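Local coordinates for glycoside hydrolase family 31 (Trueperella pyogenes, PDB 5I0F), which probably breaks down cycloalternan as a retaining family 31 glycoside hydrolase, working through a glycosyl-enzyme intermediate that is trapped here on the protein, at residues 559-564 against 587-592; 386-391 against 462-467. All coordinates share one frame; numbering follows the deposited sequence.

Contact 1. Residues 559-564 against 587-592. With BGC (beta-D-glucopyranose), chain C.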
loop_
_atom_site.group_PDB
_atom_site.type_symbol
_atom_site.label_atom_id
_atom_site.label_comp_id
_atom_site.label_asym_id
_atom_site.label_seq_id
_atom_site.Cartn_x
_atom_site.Cartn_y
_atom_site.Cartn_z
ATOM N N GLY A 559 6.787 -5.930 -7.918
ATOM C CA GLY A 559 6.072 -6.230 -9.157
ATOM C C GLY A 559 4.686 -5.630 -9.175
ATOM O O GLY A 559 4.347 -4.754 -8.377
ATOM N N TRP A 560 3.881 -6.098 -10.111
ATOM C CA TRP A 560 2.541 -5.549 -10.343
ATOM C C TRP A 560 1.716 -6.587 -11.112
ATOM O O TRP A 560 2.258 -7.562 -11.642
ATOM C CB TRP A 560 2.618 -4.206 -11.109
ATOM C CG TRP A 560 3.121 -4.324 -12.561
ATOM C CD1 TRP A 560 4.314 -4.850 -12.973
ATOM C CD2 TRP A 560 2.433 -3.914 -13.763
ATOM N NE1 TRP A 560 4.407 -4.804 -14.348
ATOM C CE2 TRP A 560 3.272 -4.231 -14.857
ATOM C CE3 TRP A 560 1.198 -3.309 -14.017
ATOM C CZ2 TRP A 560 2.911 -3.959 -16.181
ATOM C CZ3 TRP A 560 0.847 -3.023 -15.322
ATOM C CH2 TRP A 560 1.701 -3.366 -16.393
ATOM N N ASP A 561 0.405 -6.388 -11.117
ATOM C CA ASP A 561 -0.515 -7.231 -11.895
ATOM C C ASP A 561 -0.407 -6.797 -13.351
ATOM O O ASP A 561 -0.966 -5.776 -13.743
ATOM C CB ASP A 561 -1.945 -7.023 -11.449
ATOM C CG ASP A 561 -2.190 -7.358 -9.978
ATOM O OD1 ASP A 561 -1.416 -8.117 -9.319
ATOM O OD2 ASP A 561 -3.206 -6.828 -9.491
ATOM N N LEU A 562 0.337 -7.522 -14.164
ATOM C CA LEU A 562 0.605 -7.017 -15.504
ATOM C C LEU A 562 -0.713 -6.853 -16.282
ATOM O O LEU A 562 -1.572 -7.721 -16.239
ATOM C CB LEU A 562 1.634 -7.889 -16.255
ATOM C CG LEU A 562 1.250 -9.308 -16.661
ATOM C CD1 LEU A 562 0.572 -9.375 -18.037
ATOM C CD2 LEU A 562 2.469 -10.216 -16.659
ATOM N N ALA A 563 -0.873 -5.687 -16.931
ATOM C CA ALA A 563 -2.053 -5.309 -17.676
ATOM C C ALA A 563 -3.329 -5.128 -16.862
ATOM O O ALA A 563 -4.410 -5.026 -17.442
ATOM C CB ALA A 563 -2.273 -6.262 -18.851
ATOM N N GLY A 564 -3.220 -5.059 -15.535
ATOM C CA GLY A 564 -4.368 -4.853 -14.666
ATOM C C GLY A 564 -5.156 -6.127 -14.331
ATOM O O GLY A 564 -5.268 -7.066 -15.147
ATOM N N ILE A 587 9.673 -8.556 -10.188
ATOM C CA ILE A 587 8.721 -9.656 -10.048
ATOM C C ILE A 587 7.715 -9.573 -11.183
ATOM O O ILE A 587 7.087 -8.521 -11.404
ATOM C CB ILE A 587 7.983 -9.633 -8.703
ATOM C CG1 ILE A 587 8.979 -9.584 -7.530
ATOM C CG2 ILE A 587 7.020 -10.799 -8.583
ATOM C CD1 ILE A 587 9.878 -10.780 -7.405
ATOM N N MET A 588 7.618 -10.676 -11.921
ATOM C CA MET A 588 6.769 -10.793 -13.105
ATOM C C MET A 588 5.573 -11.682 -12.762
ATOM O O MET A 588 5.747 -12.872 -12.457
ATOM C CB MET A 588 7.577 -11.394 -14.260
ATOM C CG MET A 588 6.779 -11.534 -15.542
ATOM S SD MET A 588 7.709 -12.465 -16.777
ATOM C CE MET A 588 6.632 -12.198 -18.184
ATOM N N GLN A 589 4.367 -11.126 -12.835
ATOM C CA GLN A 589 3.181 -11.792 -12.335
ATOM C C GLN A 589 1.920 -11.339 -13.042
ATOM O O GLN A 589 1.708 -10.132 -13.228
ATOM C CB GLN A 589 3.046 -11.476 -10.833
ATOM C CG GLN A 589 1.850 -12.095 -10.108
ATOM C CD GLN A 589 0.829 -11.096 -9.552
ATOM O OE1 GLN A 589 0.094 -11.410 -8.617
ATOM N NE2 GLN A 589 0.780 -9.891 -10.120
ATOM N N TYR A 590 1.064 -12.290 -13.390
ATOM C CA TYR A 590 -0.305 -11.965 -13.854
ATOM C C TYR A 590 -1.318 -12.373 -12.783
ATOM O O TYR A 590 -1.079 -13.294 -12.010
ATOM C CB TYR A 590 -0.612 -12.570 -15.228
ATOM C CG TYR A 590 -0.833 -14.075 -15.255
ATOM C CD1 TYR A 590 -2.060 -14.627 -14.866
ATOM C CD2 TYR A 590 0.173 -14.947 -15.714
ATOM C CE1 TYR A 590 -2.267 -16.005 -14.905
ATOM C CE2 TYR A 590 -0.031 -16.318 -15.764
ATOM C CZ TYR A 590 -1.240 -16.849 -15.363
ATOM O OH TYR A 590 -1.433 -18.211 -15.420
ATOM N N HIS A 591 -2.451 -11.682 -12.769
ATOM C CA HIS A 591 -3.463 -11.843 -11.722
ATOM C C HIS A 591 -4.831 -11.375 -12.224
ATOM O O HIS A 591 -4.922 -10.571 -13.150
ATOM C CB HIS A 591 -3.010 -11.069 -10.468
ATOM C CG HIS A 591 -3.933 -11.173 -9.289
ATOM N ND1 HIS A 591 -4.459 -12.367 -8.852
ATOM C CD2 HIS A 591 -4.367 -10.232 -8.413
ATOM C CE1 HIS A 591 -5.240 -12.144 -7.803
ATOM N NE2 HIS A 591 -5.192 -10.854 -7.510
ATOM N N SER A 592 -5.885 -11.883 -11.611
ATOM C CA SER A 592 -7.248 -11.444 -11.909
ATOM C C SER A 592 -8.132 -11.354 -10.667
ATOM O O SER A 592 -8.110 -12.221 -9.773
ATOM C CB SER A 592 -7.911 -12.374 -12.924
ATOM O OG SER A 592 -7.973 -13.721 -12.464
HETATM C C2 BGC C . -5.659 -7.810 -3.364
HETATM C C3 BGC C . -6.082 -8.552 -4.644
HETATM C C4 BGC C . -6.782 -9.853 -4.262
HETATM C C5 BGC C . -7.957 -9.586 -3.309
HETATM C C6 BGC C . -8.495 -10.916 -2.795
HETATM C C1 BGC C . -6.283 -8.242 -2.012
HETATM O O2 BGC C . -5.161 -6.462 -3.480
HETATM O O3 BGC C . -4.943 -8.798 -5.473
HETATM O O4 BGC C . -7.252 -10.534 -5.441
HETATM O O5 BGC C . -7.623 -8.740 -2.178
HETATM O O6 BGC C . -9.723 -10.726 -2.086
HETATM O O HOH W 1 4.183 -8.324 -13.479
HETATM O O HOH W 2 -1.304 -9.501 -7.014
HETATM O O HOH W 3 -2.594 -9.133 -14.123
#
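Asp-561 and Gln-589 lie side by side on two nearly parallel strands, 559-561 and 587-590, whose axes lie 11° apart; one direct backbone hydrogen bond joins the segments, at the end of strand 559-561, the nearly straight one from Leu-562 N to Gln-589 O (3.1 Å). Water 1 lies between Trp-560 O and Gln-589 N, accepting from the latter; water 3 donates to Leu-562 O and accepts from His-591 N. The Gln-589 chain leaves with CG anti to the backbone N (chi1 -180°) and bends at chi2, which carries NE2 to the anti lone pair of Asp-561 OD1, 2.9 Å away; a weak second bond from NE2 reaches Trp-560 O. Water 2 ties the same OD1 to Gln-589 OE1, so amide and carboxylate are linked twice. His-591 CB lies 3.5 Å from Asp-561 OD1. Its NE2 donates a hydrogen bond to BGC O4 and shares one with BGC O3 in which either could be the donor (both 2.9 Å). Leu-562 CG runs alongside Tyr-590 CB (4.0 Å), while Tyr-590 OH bonds to His-317. Strand, helix 572-583 and strand form a right-handed beta-alpha-beta unit of the TIM barrel, with His-591 at the C-terminal mouth where such barrels bind substrate.

Contact 2. Residues 386-391 against 462-467. With BGC (beta-D-glucopyranose), chain C.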
loop_
_atom_site.group_PDB
_atom_site.type_symbol
_atom_site.label_atom_id
_atom_site.label_comp_id
_atom_site.label_asym_id
_atom_site.label_seq_id
_atom_site.Cartn_x
_atom_site.Cartn_y
_atom_site.Cartn_z
ATOM N N LEU A 386 0.021 -18.955 -0.481
ATOM C CA LEU A 386 -1.368 -18.807 -0.060
ATOM C C LEU A 386 -1.664 -17.410 0.462
ATOM O O LEU A 386 -0.853 -16.816 1.198
ATOM C CB LEU A 386 -1.717 -19.807 1.043
ATOM C CG LEU A 386 -1.515 -21.291 0.730
ATOM C CD1 LEU A 386 -2.028 -22.149 1.882
ATOM C CD2 LEU A 386 -2.198 -21.688 -0.572
ATOM N N TRP A 387 -2.864 -16.935 0.146
ATOM C CA TRP A 387 -3.343 -15.609 0.537
ATOM C C TRP A 387 -3.748 -15.542 2.003
ATOM O O TRP A 387 -4.270 -16.512 2.561
ATOM C CB TRP A 387 -4.553 -15.282 -0.328
ATOM C CG TRP A 387 -5.180 -13.917 -0.229
ATOM C CD1 TRP A 387 -4.917 -12.854 -1.030
ATOM C CD2 TRP A 387 -6.234 -13.505 0.646
ATOM N NE1 TRP A 387 -5.737 -11.801 -0.700
ATOM C CE2 TRP A 387 -6.543 -12.167 0.328
ATOM C CE3 TRP A 387 -6.941 -14.132 1.668
ATOM C CZ2 TRP A 387 -7.525 -11.431 1.007
ATOM C CZ3 TRP A 387 -7.919 -13.418 2.335
ATOM C CH2 TRP A 387 -8.206 -12.074 1.996
ATOM N N GLN A 388 -3.486 -14.388 2.594
ATOM C CA GLN A 388 -3.817 -14.051 3.978
ATOM C C GLN A 388 -4.302 -12.624 4.074
ATOM O O GLN A 388 -4.034 -11.804 3.173
ATOM C CB GLN A 388 -2.581 -14.213 4.857
ATOM C CG GLN A 388 -2.135 -15.660 5.031
ATOM C CD GLN A 388 -3.043 -16.437 5.951
ATOM O OE1 GLN A 388 -2.824 -16.469 7.149
ATOM N NE2 GLN A 388 -4.055 -17.081 5.399
ATOM N N ILE A 389 -4.989 -12.331 5.190
ATOM C CA ILE A 389 -5.458 -10.997 5.539
ATOM C C ILE A 389 -5.258 -10.844 7.081
ATOM O O ILE A 389 -5.488 -11.827 7.820
ATOM C CB ILE A 389 -6.948 -10.837 5.146
ATOM C CG1 ILE A 389 -7.485 -9.431 5.391
ATOM C CG2 ILE A 389 -7.830 -11.805 5.927
ATOM C CD1 ILE A 389 -7.042 -8.445 4.372
ATOM N N PRO A 390 -4.829 -9.663 7.569
ATOM C CA PRO A 390 -4.613 -9.519 9.031
ATOM C C PRO A 390 -5.893 -9.030 9.717
ATOM O O PRO A 390 -5.922 -7.955 10.324
ATOM C CB PRO A 390 -3.500 -8.489 9.102
ATOM C CG PRO A 390 -3.757 -7.581 7.934
ATOM C CD PRO A 390 -4.490 -8.392 6.881
ATOM N N LEU A 391 -6.944 -9.825 9.555
ATOM C CA LEU A 391 -8.279 -9.572 10.087
ATOM C C LEU A 391 -8.940 -10.905 10.445
ATOM O O LEU A 391 -8.652 -11.937 9.843
ATOM C CB LEU A 391 -9.171 -8.828 9.096
ATOM C CG LEU A 391 -8.774 -7.369 8.778
ATOM C CD1 LEU A 391 -9.585 -6.821 7.615
ATOM C CD2 LEU A 391 -8.941 -6.478 10.005
ATOM N N ASP A 462 5.249 -22.467 0.443
ATOM C CA ASP A 462 6.506 -21.758 0.278
ATOM C C ASP A 462 6.432 -20.267 0.615
ATOM O O ASP A 462 7.448 -19.567 0.572
ATOM C CB ASP A 462 6.957 -21.916 -1.160
ATOM C CG ASP A 462 7.096 -23.360 -1.546
ATOM O OD1 ASP A 462 8.036 -23.965 -1.042
ATOM O OD2 ASP A 462 6.270 -23.880 -2.343
ATOM N N GLY A 463 5.247 -19.773 0.927
ATOM C CA GLY A 463 5.115 -18.371 1.260
ATOM C C GLY A 463 3.683 -17.925 1.340
ATOM O O GLY A 463 2.748 -18.727 1.121
ATOM N N PHE A 464 3.520 -16.632 1.613
ATOM C CA PHE A 464 2.204 -16.044 1.803
ATOM C C PHE A 464 2.016 -14.745 1.029
ATOM O O PHE A 464 2.930 -13.915 0.976
ATOM C CB PHE A 464 1.970 -15.769 3.295
ATOM C CG PHE A 464 1.926 -17.009 4.152
ATOM C CD1 PHE A 464 0.749 -17.725 4.295
ATOM C CD2 PHE A 464 3.059 -17.416 4.872
ATOM C CE1 PHE A 464 0.702 -18.850 5.121
ATOM C CE2 PHE A 464 3.025 -18.533 5.676
ATOM C CZ PHE A 464 1.855 -19.248 5.805
ATOM N N LYS A 465 0.836 -14.579 0.424
ATOM C CA LYS A 465 0.403 -13.287 -0.098
ATOM C C LYS A 465 -0.318 -12.554 1.032
ATOM O O LYS A 465 -1.517 -12.773 1.259
ATOM C CB LYS A 465 -0.513 -13.450 -1.310
ATOM C CG LYS A 465 -0.905 -12.115 -1.933
ATOM C CD LYS A 465 -1.620 -12.288 -3.257
ATOM C CE LYS A 465 -1.929 -10.932 -3.870
ATOM N NZ LYS A 465 -2.556 -11.063 -5.217
ATOM N N THR A 466 0.432 -11.707 1.719
ATOM C CA THR A 466 0.006 -10.987 2.901
ATOM C C THR A 466 -0.670 -9.709 2.434
ATOM O O THR A 466 -0.081 -8.651 2.444
ATOM C CB THR A 466 1.227 -10.721 3.822
ATOM O OG1 THR A 466 2.393 -10.488 3.021
ATOM C CG2 THR A 466 1.497 -11.925 4.708
ATOM N N ASP A 467 -1.920 -9.847 2.009
ATOM C CA ASP A 467 -2.739 -8.762 1.487
ATOM C C ASP A 467 -3.295 -7.899 2.639
ATOM O O ASP A 467 -3.295 -8.315 3.797
ATOM C CB ASP A 467 -3.887 -9.393 0.665
ATOM C CG ASP A 467 -4.559 -8.442 -0.307
ATOM O OD1 ASP A 467 -4.166 -7.276 -0.466
ATOM O OD2 ASP A 467 -5.530 -8.908 -0.976
HETATM C C2 BGC C . -5.659 -7.810 -3.364
HETATM C C3 BGC C . -6.082 -8.552 -4.644
HETATM C C4 BGC C . -6.782 -9.853 -4.262
HETATM C C5 BGC C . -7.957 -9.586 -3.309
HETATM C C6 BGC C . -8.495 -10.916 -2.795
HETATM C C1 BGC C . -6.283 -8.242 -2.012
HETATM O O2 BGC C . -5.161 -6.462 -3.480
HETATM O O3 BGC C . -4.943 -8.798 -5.473
HETATM O O4 BGC C . -7.252 -10.534 -5.441
HETATM O O5 BGC C . -7.623 -8.740 -2.178
HETATM O O6 BGC C . -9.723 -10.726 -2.086
#
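Trp-387 and Asp-467 meet at the sugar-bearing end of two neighbouring parallel strands, 386-388 and 463-466. Backbone hydrogen bonds run the length of the pair: Leu-386 N to Gly-463 O, Lys-465 N to Leu-386 O, Gln-388 N to Lys-465 O and, past the strand end, Asp-467 N to Gln-388 O (3.1 Å). Apolar packing is modest. Gln-388 CG lies 3.6 Å from Phe-464 CD1, and the extended Lys-465 chain brings CD to the indole edge, 4.0 Å from Trp-387 CD1. The polar ends carry the site. With CG anti to the backbone N (chi1 -174°), Trp-387 sends NE1 to the anti lone pair of Asp-467 OD2 at 2.9 Å, the indole and the plane of the Asp-467 ester group standing 82° apart. Lys-465 NZ makes a weak hydrogen bond to BGC O3 and a salt bridge to Glu-330, whose OE1 also bonds the sugar. The covalent link joins Asp-467 OD2 to BGC C1 at 1.4 Å. Asp-467 is therefore the nucleophile of the trapped glycosyl-enzyme, as expected for a retaining double-displacement mechanism, and the indole N-H, bonded to the ester oxygen itself, probably helps to position that oxygen.

Both contacts belong to the eight-stranded parallel barrel of the family 31 catalytic domain, with centres about 17 Å apart. Contact 2 comes first along the chain and pairs the third and fourth strands, 383-388 and 463-466; contact 1 follows with the seventh and eighth, 558-561 and 587-590, so strands 513-515 and 527-529 separate the pairs on one way round the wall. They converge over the barrel mouth, where His-591 NE2 packs 3.5 Å from Lys-465 NZ and both contacts reach the same glucose. Contact 2 supplies the covalent attachment and contact 1 binds two hydroxyls of the ring through His-591, with Arg-516 and Asp-532 adding further hydrogen bonds to it.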